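PDB 2UX9: dodecin from Thermus thermophilus, which binds flavins such as FMN and FAD, and also coenzyme A, in a hollow twelve-subunit shell that may store these cofactors and shield the cell from their unwanted reactions. Local coordinates for residues K3-V8 with L36-V41; K7-G12 with V59-F64; T13-L18 with V53-V58. The protein carries 1 engineered substitution. All coordinates share one frame; numbering follows the deposited sequence.

Contact 1 of 3, residues K3-V8 with L36-V41; sequences KVYKKV and LDWFEV. With FMN (flavin mononucleotide), chain P.
The indole of Trp-38 turns the edge of its six-membered ring to the Tyr-5 face, an offset edge-to-face pair with planes 72° apart, CZ3 lying 3.7 Å from Tyr-5 CD1. Trp-38 holds CG in the crowded position between backbone N and carbonyl carbon (chi1 86°), and one face of its broad, flat indole, matching the flavin's plane, lies against it, CE2 3.4 Å from FMN C6. One Tyr-5 face takes the flavin methyl C8M.

Among polar groups, Lys-7 bends at chi3 (71°) to bring NZ 2.8 Å from Glu-40 OE1, a salt bridge on the syn lone pair. Trp-38 NE1 donates to Glu-40 OE2 at 2.9 Å, nearly straight and in the indole plane, which should fix the ring's rotation.

For the ribityl phosphate, FMN O4' donates to Tyr-5 OH at 2.8 Å, and extended Lys-3 reaches phosphate O2P with NZ (2.7 Å). Beside Gly-63, Asp-37 and Trp-38 form a classic beta bulge within the dodecin flavin pocket, completed by Arg-45 and Gln-57 of a neighbouring subunit.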
loop_
_atom_site.group_PDB
_atom_site.type_symbol
_atom_site.label_atom_id
_atom_site.label_comp_id
_atom_site.label_asym_id
_atom_site.label_seq_id
_atom_site.Cartn_x
_atom_site.Cartn_y
_atom_site.Cartn_z
ATOM N N LYS C 3 1.871 27.825 10.063
ATOM C CA LYS C 3 3.205 27.199 10.164
ATOM C C LYS C 3 3.430 26.173 9.060
ATOM O O LYS C 3 2.492 25.520 8.621
ATOM C CB LYS C 3 3.376 26.489 11.510
ATOM C CG LYS C 3 3.709 27.396 12.680
ATOM C CD LYS C 3 4.438 26.611 13.743
ATOM C CE LYS C 3 4.766 27.454 14.961
ATOM N NZ LYS C 3 5.881 26.843 15.734
ATOM N N VAL C 4 4.675 26.057 8.606
ATOM C CA VAL C 4 5.053 25.078 7.585
ATOM C C VAL C 4 6.180 24.219 8.135
ATOM O O VAL C 4 7.094 24.718 8.785
ATOM C CB VAL C 4 5.466 25.751 6.264
ATOM C CG1 VAL C 4 5.908 24.711 5.235
ATOM C CG2 VAL C 4 4.306 26.571 5.717
ATOM N N TYR C 5 6.079 22.917 7.916
ATOM C CA TYR C 5 7.087 21.972 8.367
ATOM C C TYR C 5 7.770 21.355 7.167
ATOM O O TYR C 5 7.190 21.267 6.080
ATOM C CB TYR C 5 6.455 20.858 9.218
ATOM C CG TYR C 5 5.687 21.350 10.418
ATOM C CD1 TYR C 5 6.258 21.359 11.681
ATOM C CD2 TYR C 5 4.383 21.815 10.285
ATOM C CE1 TYR C 5 5.553 21.804 12.783
ATOM C CE2 TYR C 5 3.666 22.265 11.380
ATOM C CZ TYR C 5 4.259 22.263 12.624
ATOM O OH TYR C 5 3.550 22.711 13.720
ATOM N N LYS C 6 9.007 20.912 7.366
ATOM C CA LYS C 6 9.714 20.118 6.381
ATOM C C LYS C 6 9.950 18.728 6.949
ATOM O O LYS C 6 10.192 18.572 8.145
ATOM C CB LYS C 6 11.044 20.777 5.989
ATOM C CG LYS C 6 11.851 19.912 5.039
ATOM C CD LYS C 6 12.819 20.657 4.167
ATOM C CE LYS C 6 13.347 19.712 3.080
ATOM N NZ LYS C 6 14.470 20.260 2.287
ATOM N N LYS C 7 9.859 17.709 6.099
ATOM C CA LYS C 7 10.259 16.357 6.459
ATOM C C LYS C 7 11.490 15.968 5.664
ATOM O O LYS C 7 11.545 16.210 4.456
ATOM C CB LYS C 7 9.129 15.373 6.185
ATOM C CG LYS C 7 7.908 15.637 7.043
ATOM C CD LYS C 7 6.696 14.813 6.647
ATOM C CE LYS C 7 6.878 13.363 7.002
ATOM N NZ LYS C 7 5.727 12.520 6.516
ATOM N N VAL C 8 12.481 15.383 6.340
ATOM C CA VAL C 8 13.639 14.790 5.669
ATOM C C VAL C 8 13.792 13.328 6.057
ATOM O O VAL C 8 13.468 12.939 7.172
ATOM C CB VAL C 8 14.940 15.547 5.964
ATOM C CG1 VAL C 8 14.853 16.970 5.448
ATOM C CG2 VAL C 8 15.261 15.516 7.440
ATOM N N LEU C 36 13.183 20.360 15.654
ATOM C CA LEU C 36 12.841 18.964 15.386
ATOM C C LEU C 36 11.658 18.584 16.272
ATOM O O LEU C 36 11.716 18.772 17.488
ATOM C CB LEU C 36 14.036 18.054 15.675
ATOM C CG LEU C 36 15.249 18.271 14.770
ATOM C CD1 LEU C 36 16.446 17.498 15.264
ATOM C CD2 LEU C 36 14.936 17.882 13.337
ATOM N N ASP C 37 10.598 18.052 15.664
ATOM C CA ASP C 37 9.329 17.850 16.364
ATOM C C ASP C 37 8.864 16.390 16.444
ATOM O O ASP C 37 8.463 15.919 17.518
ATOM C CB ASP C 37 8.246 18.705 15.692
ATOM C CG ASP C 37 8.344 20.176 16.055
ATOM O OD1 ASP C 37 8.884 20.518 17.126
ATOM O OD2 ASP C 37 7.872 20.999 15.246
ATOM N N TRP C 38 8.883 15.673 15.329
ATOM C CA TRP C 38 8.402 14.297 15.326
ATOM C C TRP C 38 9.145 13.451 14.311
ATOM O O TRP C 38 9.824 13.971 13.428
ATOM C CB TRP C 38 6.875 14.243 15.086
ATOM C CG TRP C 38 6.476 14.255 13.638
ATOM C CD1 TRP C 38 6.180 13.176 12.875
ATOM C CD2 TRP C 38 6.344 15.399 12.782
ATOM N NE1 TRP C 38 5.878 13.572 11.595
ATOM C CE2 TRP C 38 5.963 14.932 11.517
ATOM C CE3 TRP C 38 6.487 16.772 12.977
ATOM C CZ2 TRP C 38 5.734 15.790 10.434
ATOM C CZ3 TRP C 38 6.264 17.627 11.897
ATOM C CH2 TRP C 38 5.902 17.127 10.643
ATOM N N PHE C 39 9.038 12.137 14.468
ATOM C CA PHE C 39 9.585 11.208 13.502
ATOM C C PHE C 39 8.587 10.108 13.198
ATOM O O PHE C 39 7.662 9.854 13.964
ATOM C CB PHE C 39 10.936 10.622 13.947
ATOM C CG PHE C 39 10.857 9.757 15.177
ATOM C CD1 PHE C 39 10.650 8.386 15.086
ATOM C CD2 PHE C 39 10.992 10.314 16.430
ATOM C CE1 PHE C 39 10.577 7.598 16.219
ATOM C CE2 PHE C 39 10.930 9.530 17.559
ATOM C CZ PHE C 39 10.713 8.169 17.454
ATOM N N GLU C 40 8.781 9.496 12.039
ATOM C CA GLU C 40 7.963 8.397 11.544
ATOM C C GLU C 40 8.916 7.334 11.040
ATOM O O GLU C 40 9.699 7.602 10.129
ATOM C CB GLU C 40 7.084 8.862 10.375
ATOM C CG GLU C 40 6.143 10.010 10.695
ATOM C CD GLU C 40 5.626 10.743 9.458
ATOM O OE1 GLU C 40 5.919 10.337 8.302
ATOM O OE2 GLU C 40 4.915 11.740 9.628
ATOM N N VAL C 41 8.863 6.129 11.591
ATOM C CA VAL C 41 9.666 5.030 11.066
ATOM C C VAL C 41 9.037 4.515 9.767
ATOM O O VAL C 41 7.862 4.145 9.729
ATOM C CB VAL C 41 9.801 3.889 12.076
ATOM C CG1 VAL C 41 10.524 2.697 11.464
ATOM C CG2 VAL C 41 10.533 4.388 13.323
HETATM N N1 FMN P . 3.075 14.700 17.427
HETATM C C2 FMN P . 3.205 13.483 18.043
HETATM O O2 FMN P . 3.272 13.422 19.268
HETATM N N3 FMN P . 3.237 12.327 17.303
HETATM C C4 FMN P . 3.141 12.372 15.933
HETATM O O4 FMN P . 3.546 11.379 15.317
HETATM C C4A FMN P . 2.985 13.601 15.303
HETATM N N5 FMN P . 2.845 13.690 13.936
HETATM C C5A FMN P . 2.699 14.909 13.310
HETATM C C6 FMN P . 2.581 14.958 11.919
HETATM C C7 FMN P . 2.441 16.176 11.264
HETATM C C7M FMN P . 2.095 16.197 9.795
HETATM C C8 FMN P . 2.430 17.348 12.024
HETATM C C8M FMN P . 2.385 18.693 11.365
HETATM C C9 FMN P . 2.552 17.307 13.403
HETATM C C9A FMN P . 2.695 16.082 14.062
HETATM N N10 FMN P . 2.827 15.997 15.446
HETATM C C10 FMN P . 2.954 14.763 16.057
HETATM C "C1'" FMN P . 2.938 17.236 16.307
HETATM C "C2'" FMN P . 4.324 17.879 16.196
HETATM O "O2'" FMN P . 5.299 16.986 16.695
HETATM C "C3'" FMN P . 4.406 19.193 16.977
HETATM O "O3'" FMN P . 4.158 18.978 18.350
HETATM C "C4'" FMN P . 3.420 20.248 16.481
HETATM O "O4'" FMN P . 3.424 20.317 15.070
HETATM C "C5'" FMN P . 3.795 21.611 17.030
HETATM O "O5'" FMN P . 5.033 21.931 16.452
HETATM P P FMN P . 5.681 23.376 16.615
HETATM O O1P FMN P . 7.106 23.314 16.100
HETATM O O2P FMN P . 4.874 24.351 15.791
HETATM O O3P FMN P . 5.649 23.770 18.075
HETATM O O HOH W 1 3.447 13.083 7.953
#

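Contact 2 of 3, residues K7-G12 with V59-F64; sequences KVELVG and VLEVGF. With COA (coenzyme A), chain V.
Strands 7-12 and 59-64 run antiparallel, their axes 4.5 Å apart at the closest point and their directions 149° apart, so the pair is clearly twisted. Val-8 with Val-62 and Leu-10 with Leu-60 are the hydrogen-bonded pairs. Val-62 N reaches Val-8 O at 2.8 Å, and Leu-60 N meets Leu-10 O at 2.8 Å, nearly along the C=O axis; each bond has its reciprocal partner. At the non-hydrogen-bonded pairs that alternate with them, CA-H groups lean on the same carbonyls, as Lys-7 CA does on Val-62 O (3.2 Å).

This ladder joins the first strand of the dodecin fold to the central strand of its antiparallel sheet, whose order is 1-3-2. The face bearing Leu-10, Leu-60 and Val-62 packs on helix 18-32, and branched, apolar side chains suit it. Leu-10 crosses Val-62 obliquely, its CD1 4.1 Å from Val-62 CG2, while both Leu-10 methyls abut the coenzyme A thiol sulfur. Val-8 sends CG1 to the edge of the Phe-64 ring, 4.0 Å from CE2, and its methyls also border the pantetheine carbonyl O5P.

On the other face, Val-11 and Val-59 lie side by side. Glu-9 is extended, with CG anti to the backbone N (chi1 -165°), and its OE2 rests 3.3 Å from Val-59 CG1. In the conformer described, one of two, Glu-61 bends at chi2 (-81°), leaving its OE1 4.0 Å from Glu-9 OE1, two like charges close together; Lys-7 of a neighbouring subunit forms a salt bridge with Glu-9 OE2 and would offset some of that repulsion.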
loop_
_atom_site.group_PDB
_atom_site.type_symbol
_atom_site.label_atom_id
_atom_site.label_comp_id
_atom_site.label_asym_id
_atom_site.label_seq_id
_atom_site.Cartn_x
_atom_site.Cartn_y
_atom_site.Cartn_z
ATOM N N LYS C 7 9.859 17.709 6.099
ATOM C CA LYS C 7 10.259 16.357 6.459
ATOM C C LYS C 7 11.490 15.968 5.664
ATOM O O LYS C 7 11.545 16.210 4.456
ATOM C CB LYS C 7 9.129 15.373 6.185
ATOM C CG LYS C 7 7.908 15.637 7.043
ATOM C CD LYS C 7 6.696 14.813 6.647
ATOM C CE LYS C 7 6.878 13.363 7.002
ATOM N NZ LYS C 7 5.727 12.520 6.516
ATOM N N VAL C 8 12.481 15.383 6.340
ATOM C CA VAL C 8 13.639 14.790 5.669
ATOM C C VAL C 8 13.792 13.328 6.057
ATOM O O VAL C 8 13.468 12.939 7.172
ATOM C CB VAL C 8 14.940 15.547 5.964
ATOM C CG1 VAL C 8 14.853 16.970 5.448
ATOM C CG2 VAL C 8 15.261 15.516 7.440
ATOM N N GLU C 9 14.294 12.528 5.127
ATOM C CA GLU C 9 14.452 11.098 5.320
ATOM C C GLU C 9 15.899 10.741 5.659
ATOM O O GLU C 9 16.821 11.012 4.884
ATOM C CB GLU C 9 14.002 10.358 4.078
ATOM C CG GLU C 9 13.782 8.876 4.288
ATOM C CD GLU C 9 13.237 8.191 3.054
ATOM O OE1 GLU C 9 13.098 8.850 2.006
ATOM O OE2 GLU C 9 12.959 6.995 3.132
ATOM N N LEU C 10 16.083 10.151 6.834
ATOM C CA LEU C 10 17.385 9.740 7.337
ATOM C C LEU C 10 17.374 8.248 7.584
ATOM O O LEU C 10 16.301 7.633 7.739
ATOM C CB LEU C 10 17.704 10.455 8.649
ATOM C CG LEU C 10 17.682 11.977 8.581
ATOM C CD1 LEU C 10 17.928 12.598 9.953
ATOM C CD2 LEU C 10 18.668 12.522 7.563
ATOM N N VAL C 11 18.562 7.667 7.628
ATOM C CA VAL C 11 18.729 6.301 8.083
ATOM C C VAL C 11 19.715 6.306 9.233
ATOM O O VAL C 11 20.891 6.637 9.054
ATOM C CB VAL C 11 19.231 5.369 6.983
ATOM C CG1 VAL C 11 19.183 3.915 7.478
ATOM C CG2 VAL C 11 18.435 5.549 5.679
ATOM N N GLY C 12 19.230 5.981 10.425
ATOM C CA GLY C 12 20.094 5.812 11.570
ATOM C C GLY C 12 20.555 4.379 11.631
ATOM O O GLY C 12 19.802 3.455 11.308
ATOM N N VAL C 59 15.050 3.460 8.859
ATOM C CA VAL C 59 14.765 4.514 7.909
ATOM C C VAL C 59 13.631 5.317 8.495
ATOM O O VAL C 59 12.579 4.762 8.788
ATOM C CB VAL C 59 14.338 3.941 6.551
ATOM C CG1 VAL C 59 14.078 5.085 5.536
ATOM C CG2 VAL C 59 15.378 2.937 6.030
ATOM N N LEU C 60 13.842 6.612 8.702
ATOM C CA LEU C 60 12.803 7.421 9.297
ATOM C C LEU C 60 12.684 8.786 8.660
ATOM O O LEU C 60 13.644 9.328 8.120
ATOM C CB LEU C 60 12.975 7.521 10.818
ATOM C CG LEU C 60 14.218 8.216 11.369
ATOM C CD1 LEU C 60 14.175 8.329 12.897
ATOM C CD2 LEU C 60 15.500 7.526 10.950
ATOM N N GLU C 61 11.473 9.310 8.687
ATOM C CA GLU C 61 11.188 10.697 8.333
ATOM C C GLU C 61 11.256 11.531 9.595
ATOM O O GLU C 61 10.732 11.113 10.633
ATOM C CB GLU C 61 9.782 10.813 7.750
ATOM C CG GLU C 61 9.574 10.058 6.442
ATOM C CD GLU C 61 10.081 10.817 5.236
ATOM O OE1 GLU C 61 10.060 10.243 4.131
ATOM O OE2 GLU C 61 10.498 11.985 5.384
ATOM N N VAL C 62 11.879 12.695 9.506
ATOM C CA VAL C 62 11.988 13.593 10.636
ATOM C C VAL C 62 11.332 14.909 10.220
ATOM O O VAL C 62 11.694 15.488 9.187
ATOM C CB VAL C 62 13.458 13.788 11.015
ATOM C CG1 VAL C 62 13.577 14.740 12.141
ATOM C CG2 VAL C 62 14.098 12.421 11.376
ATOM N N GLY C 63 10.359 15.364 11.006
ATOM C CA GLY C 63 9.633 16.598 10.747
ATOM C C GLY C 63 10.086 17.721 11.657
ATOM O O GLY C 63 10.220 17.534 12.876
ATOM N N PHE C 64 10.302 18.889 11.073
ATOM C CA PHE C 64 10.733 20.060 11.821
ATOM C C PHE C 64 10.038 21.327 11.330
ATOM O O PHE C 64 9.709 21.455 10.158
ATOM C CB PHE C 64 12.274 20.212 11.829
ATOM C CG PHE C 64 12.915 20.372 10.474
ATOM C CD1 PHE C 64 13.327 21.611 10.036
ATOM C CD2 PHE C 64 13.181 19.274 9.670
ATOM C CE1 PHE C 64 13.968 21.767 8.808
ATOM C CE2 PHE C 64 13.804 19.433 8.446
ATOM C CZ PHE C 64 14.196 20.673 8.025
HETATM N N1A COA V . 17.756 24.411 -8.875
HETATM C C2A COA V . 18.987 24.536 -8.259
HETATM N N3A COA V . 19.128 25.373 -7.172
HETATM C C4A COA V . 18.053 26.068 -6.730
HETATM C C5A COA V . 16.813 25.947 -7.338
HETATM C C6A COA V . 16.656 25.106 -8.426
HETATM N N6A COA V . 15.498 25.073 -9.090
HETATM N N7A COA V . 15.950 26.737 -6.676
HETATM C C8A COA V . 16.607 27.364 -5.683
HETATM N N9A COA V . 17.909 26.947 -5.701
HETATM C C1B COA V . 18.906 27.168 -4.647
HETATM C C2B COA V . 19.077 28.656 -4.381
HETATM O O2B COA V . 20.374 29.066 -4.739
HETATM C C3B COA V . 18.819 28.827 -2.901
HETATM O O3B COA V . 19.850 29.536 -2.259
HETATM C C4B COA V . 18.708 27.415 -2.352
HETATM O O4B COA V . 18.480 26.554 -3.448
HETATM C C5B COA V . 17.566 27.289 -1.360
HETATM O O5B COA V . 17.636 26.025 -0.741
HETATM P P1A COA V . 18.381 25.845 0.675
HETATM O O1A COA V . 19.808 26.333 0.557
HETATM O O2A COA V . 18.388 24.392 1.092
HETATM O O3A COA V . 17.601 26.795 1.737
HETATM P P2A COA V . 16.003 26.804 2.010
HETATM O O4A COA V . 15.618 28.037 2.789
HETATM O O5A COA V . 15.218 26.683 0.725
HETATM O O6A COA V . 15.730 25.531 2.946
HETATM C CBP COA V . 16.175 24.038 4.731
HETATM C CCP COA V . 16.299 25.471 4.232
HETATM C CDP COA V . 16.822 23.919 6.103
HETATM C CEP COA V . 14.689 23.711 4.846
HETATM C CAP COA V . 16.827 23.076 3.734
HETATM O OAP COA V . 18.104 23.523 3.343
HETATM C C9P COA V . 16.907 21.698 4.317
HETATM O O9P COA V . 15.816 20.842 4.172
HETATM N N8P COA V . 18.001 21.323 4.971
HETATM C C7P COA V . 17.999 20.083 5.734
HETATM C C6P COA V . 18.963 19.081 5.129
HETATM C C5P COA V . 19.122 17.880 6.028
HETATM O O5P COA V . 18.443 16.899 5.785
HETATM N N4P COA V . 19.986 17.928 7.040
HETATM C C3P COA V . 20.660 16.722 7.515
HETATM C C2P COA V . 20.154 16.295 8.886
HETATM S S1P COA V . 20.907 14.760 9.484
#

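Contact 3 of 3, residues T13-L18 with V53-V58; sequences TSEEGL and VKEYQV. With NA (sodium ion), chain N; FMN (flavin mononucleotide), chain H; FMN (flavin mononucleotide), chain B.
Where the first strand of the sheet ends and the chain turns into helix 18-32, residues 13-18 meet the start of the central strand, and an ST turn makes the corner: Ser-14 OG accepts from Glu-16 N at 3.0 Å. Gly-17 follows at the N-cap, with a backbone conformation (phi 169°, psi -173°) that glycine readily adopts. Ser-14 and Tyr-56 form an antiparallel hydrogen-bonded pair; Tyr-56 N gives to Ser-14 O at 2.9 Å, from above the carbonyl plane.

Tyr-56 covers the turn. The Ser-14 and Glu-15 carbonyl oxygens lie at its ring edge, Gly-17 CA comes within 3.5 Å of Tyr-56 CD2, and Val-53 CG1 sits over the centre of one face. Crossing Tyr-56 at about a right angle, Leu-18 sends CD2 to Tyr-56 CD1 (3.8 Å) and to Val-58 CG2.

Glu-55, bent at chi2 (-76°), binds a sodium ion through OE2 at 2.3 Å; three waters are also ligands. Glu-15 CG touches the same OE2, and the ion would probably ease repulsion between the two carboxylates.

Gln-57 lies alongside Thr-13. Gln-57 OE1 accepts from N3 of FMN chain H at 2.8 Å while Gln-57 NE2 donates to its O2 at 2.9 Å, both bonds nearly straight. An amide suits this place because it both donates and accepts, and the paired bonds read the flavin's pyrimidine edge in dodecin's intersubunit FMN site.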
loop_
_atom_site.group_PDB
_atom_site.type_symbol
_atom_site.label_atom_id
_atom_site.label_comp_id
_atom_site.label_asym_id
_atom_site.label_seq_id
_atom_site.Cartn_x
_atom_site.Cartn_y
_atom_site.Cartn_z
ATOM N N THR C 13 21.791 4.170 12.050
ATOM C CA THR C 13 22.293 2.813 12.221
ATOM C C THR C 13 22.929 2.626 13.590
ATOM O O THR C 13 23.449 3.573 14.188
ATOM C CB THR C 13 23.311 2.422 11.137
ATOM O OG1 THR C 13 24.584 3.036 11.384
ATOM C CG2 THR C 13 22.811 2.811 9.768
ATOM N N SER C 14 22.890 1.392 14.074
ATOM C CA SER C 14 23.551 1.025 15.319
ATOM C C SER C 14 23.735 -0.470 15.391
ATOM O O SER C 14 22.887 -1.217 14.923
ATOM C CB SER C 14 22.744 1.479 16.525
ATOM O OG SER C 14 23.422 1.101 17.717
ATOM N N GLU C 15 24.835 -0.905 15.996
ATOM C CA GLU C 15 25.020 -2.319 16.277
ATOM C C GLU C 15 24.199 -2.748 17.499
ATOM O O GLU C 15 23.983 -3.939 17.708
ATOM C CB GLU C 15 26.499 -2.643 16.522
ATOM C CG GLU C 15 27.395 -2.336 15.333
ATOM C CD GLU C 15 28.815 -2.843 15.501
ATOM O OE1 GLU C 15 29.233 -3.090 16.652
ATOM O OE2 GLU C 15 29.522 -2.990 14.477
ATOM N N GLU C 16 23.744 -1.783 18.297
ATOM C CA GLU C 16 23.158 -2.090 19.611
ATOM C C GLU C 16 21.677 -2.457 19.551
ATOM O O GLU C 16 21.228 -3.352 20.252
ATOM C CB GLU C 16 23.303 -0.897 20.553
ATOM C CG GLU C 16 24.703 -0.367 20.786
ATOM C CD GLU C 16 24.681 0.946 21.576
ATOM O OE1 GLU C 16 23.758 1.132 22.400
ATOM O OE2 GLU C 16 25.569 1.800 21.362
ATOM N N GLY C 17 20.902 -1.733 18.751
ATOM C CA GLY C 17 19.478 -1.988 18.652
ATOM C C GLY C 17 18.738 -0.909 17.907
ATOM O O GLY C 17 19.338 0.014 17.366
ATOM N N LEU C 18 17.417 -1.021 17.927
ATOM C CA LEU C 18 16.545 -0.169 17.147
ATOM C C LEU C 18 16.466 1.244 17.708
ATOM O O LEU C 18 16.557 2.224 16.967
ATOM C CB LEU C 18 15.154 -0.788 17.078
ATOM C CG LEU C 18 15.081 -2.146 16.385
ATOM C CD1 LEU C 18 13.704 -2.748 16.546
ATOM C CD2 LEU C 18 15.421 -2.008 14.905
ATOM N N VAL C 53 22.746 -10.045 13.628
ATOM C CA VAL C 53 22.668 -8.651 13.218
ATOM C C VAL C 53 24.042 -8.003 13.337
ATOM O O VAL C 53 24.707 -8.114 14.380
ATOM C CB VAL C 53 21.672 -7.832 14.056
ATOM C CG1 VAL C 53 21.670 -6.378 13.581
ATOM C CG2 VAL C 53 20.265 -8.411 13.965
ATOM N N LYS C 54 24.485 -7.361 12.258
ATOM C CA LYS C 54 25.701 -6.559 12.288
ATOM C C LYS C 54 25.284 -5.118 12.580
ATOM O O LYS C 54 25.607 -4.584 13.637
ATOM C CB LYS C 54 26.446 -6.714 10.962
ATOM C CG LYS C 54 27.754 -5.946 10.814
ATOM C CD LYS C 54 28.315 -6.145 9.411
ATOM C CE LYS C 54 28.843 -7.552 9.163
ATOM N NZ LYS C 54 28.468 -8.055 7.795
ATOM N N GLU C 55 24.519 -4.511 11.674
ATOM C CA GLU C 55 23.951 -3.176 11.882
ATOM C C GLU C 55 22.432 -3.207 11.757
ATOM O O GLU C 55 21.916 -3.750 10.782
ATOM C CB GLU C 55 24.487 -2.201 10.840
ATOM C CG GLU C 55 25.967 -1.924 10.940
ATOM C CD GLU C 55 26.322 -1.000 12.085
ATOM O OE1 GLU C 55 25.413 -0.437 12.728
ATOM O OE2 GLU C 55 27.533 -0.801 12.342
ATOM N N TYR C 56 21.726 -2.637 12.734
ATOM C CA TYR C 56 20.311 -2.279 12.591
ATOM C C TYR C 56 20.275 -0.971 11.826
ATOM O O TYR C 56 21.079 -0.079 12.083
ATOM C CB TYR C 56 19.642 -2.066 13.954
ATOM C CG TYR C 56 19.551 -3.319 14.792
ATOM C CD1 TYR C 56 18.502 -4.213 14.620
ATOM C CD2 TYR C 56 20.515 -3.620 15.737
ATOM C CE1 TYR C 56 18.408 -5.355 15.370
ATOM C CE2 TYR C 56 20.429 -4.782 16.502
ATOM C CZ TYR C 56 19.366 -5.639 16.306
ATOM O OH TYR C 56 19.260 -6.801 17.025
ATOM N N GLN C 57 19.349 -0.861 10.874
ATOM C CA GLN C 57 19.212 0.323 10.041
ATOM C C GLN C 57 17.754 0.757 10.055
ATOM O O GLN C 57 16.887 0.020 9.587
ATOM C CB GLN C 57 19.663 0.006 8.613
ATOM C CG GLN C 57 21.123 -0.448 8.513
ATOM C CD GLN C 57 21.484 -1.002 7.155
ATOM O OE1 GLN C 57 20.616 -1.502 6.448
ATOM N NE2 GLN C 57 22.771 -0.928 6.783
ATOM N N VAL C 58 17.469 1.921 10.623
ATOM C CA VAL C 58 16.096 2.377 10.744
ATOM C C VAL C 58 15.926 3.591 9.847
ATOM O O VAL C 58 16.610 4.600 10.025
ATOM C CB VAL C 58 15.751 2.702 12.186
ATOM C CG1 VAL C 58 14.319 3.198 12.278
ATOM C CG2 VAL C 58 15.945 1.468 13.054
HETATM NA NA NA N . 27.768 1.426 12.817
HETATM N N1 FMN H . 22.907 -3.593 2.573
HETATM C C2 FMN H . 22.602 -2.889 3.698
HETATM O O2 FMN H . 23.516 -2.501 4.406
HETATM N N3 FMN H . 21.289 -2.594 4.006
HETATM C C4 FMN H . 20.265 -3.009 3.182
HETATM O O4 FMN H . 19.135 -3.087 3.670
HETATM C C4A FMN H . 20.580 -3.712 2.028
HETATM N N5 FMN H . 19.583 -4.096 1.161
HETATM C C5A FMN H . 19.884 -4.796 0.016
HETATM C C6 FMN H . 18.850 -5.182 -0.832
HETATM C C7 FMN H . 19.126 -5.898 -1.995
HETATM C C7M FMN H . 18.022 -6.124 -2.984
HETATM C C8 FMN H . 20.452 -6.227 -2.294
HETATM C C8M FMN H . 20.797 -7.078 -3.483
HETATM C C9 FMN H . 21.481 -5.828 -1.453
HETATM C C9A FMN H . 21.206 -5.115 -0.287
HETATM N N10 FMN H . 22.225 -4.717 0.587
HETATM C C10 FMN H . 21.903 -3.999 1.724
HETATM C "C1'" FMN H . 23.668 -5.120 0.359
HETATM C "C2'" FMN H . 23.901 -6.590 0.710
HETATM O "O2'" FMN H . 23.708 -6.792 2.094
HETATM C "C3'" FMN H . 25.305 -7.072 0.341
HETATM O "O3'" FMN H . 26.275 -6.335 1.054
HETATM C "C4'" FMN H . 25.590 -6.973 -1.153
HETATM O "O4'" FMN H . 24.494 -7.472 -1.890
HETATM C "C5'" FMN H . 26.842 -7.760 -1.526
HETATM O "O5'" FMN H . 26.638 -9.099 -1.124
HETATM P P FMN H . 27.698 -10.239 -1.492
HETATM O O1P FMN H . 27.243 -11.493 -0.779
HETATM O O2P FMN H . 27.722 -10.475 -2.986
HETATM O O3P FMN H . 29.068 -9.826 -1.007
HETATM N N1 FMN B . 23.225 -2.019 -0.914
HETATM C C2 FMN B . 22.841 -2.640 -2.063
HETATM O O2 FMN B . 23.683 -3.242 -2.708
HETATM N N3 FMN B . 21.519 -2.614 -2.466
HETATM C C4 FMN B . 20.569 -1.960 -1.712
HETATM O O4 FMN B . 19.529 -1.617 -2.279
HETATM C C4A FMN B . 20.961 -1.343 -0.533
HETATM N N5 FMN B . 20.025 -0.723 0.264
HETATM C C5A FMN B . 20.404 -0.106 1.434
HETATM C C6 FMN B . 19.435 0.524 2.210
HETATM C C7 FMN B . 19.792 1.163 3.395
HETATM C C7M FMN B . 18.707 1.655 4.306
HETATM C C8 FMN B . 21.133 1.168 3.790
HETATM C C8M FMN B . 21.587 1.921 5.008
HETATM C C9 FMN B . 22.094 0.527 3.021
HETATM C C9A FMN B . 21.739 -0.110 1.833
HETATM N N10 FMN B . 22.693 -0.748 1.029
HETATM C C10 FMN B . 22.289 -1.377 -0.134
HETATM C "C1'" FMN B . 24.169 -0.700 1.362
HETATM C "C2'" FMN B . 24.773 0.668 1.041
HETATM O "O2'" FMN B . 24.733 0.898 -0.351
HETATM C "C3'" FMN B . 26.221 0.803 1.513
HETATM O "O3'" FMN B . 27.035 -0.152 0.865
HETATM C "C4'" FMN B . 26.368 0.652 3.023
HETATM O "O4'" FMN B . 25.374 1.405 3.685
HETATM C "C5'" FMN B . 27.742 1.119 3.491
HETATM O "O5'" FMN B . 27.894 2.464 3.087
HETATM P P FMN B . 29.167 3.321 3.538
HETATM O O1P FMN B . 29.077 4.641 2.805
HETATM O O2P FMN B . 29.141 3.557 5.032
HETATM O O3P FMN B . 30.430 2.587 3.148
HETATM O O HOH W 2 23.989 -6.500 16.835
HETATM O O HOH W 3 28.433 2.966 11.960
HETATM O O HOH W 4 25.988 1.737 13.238
HETATM O O HOH W 5 28.307 1.073 14.405
#

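From the N terminus, strand 4-14 supplies one side of contacts 1 and 2, which share Lys-7 and Val-8, and its end and the turn after it supply one side of contact 3. Contact 1 closes a loop holding helix 18-32 when strand 36-49 arrives. The chain then turns back as strand 52-65, which slots between the other two: contact 3 is met first along the chain, nested inside the longer loop that contact 2 closes, whereas contacts 1 and 3 cross. Backbone pairing runs on from contact 2 to contact 3 through Gly-12 and Val-58, and from contact 2 to contact 1 through Gly-63 and Trp-38. Contacts 1 and 3 lie on opposite sides of the chain's centre, each at a different flavin.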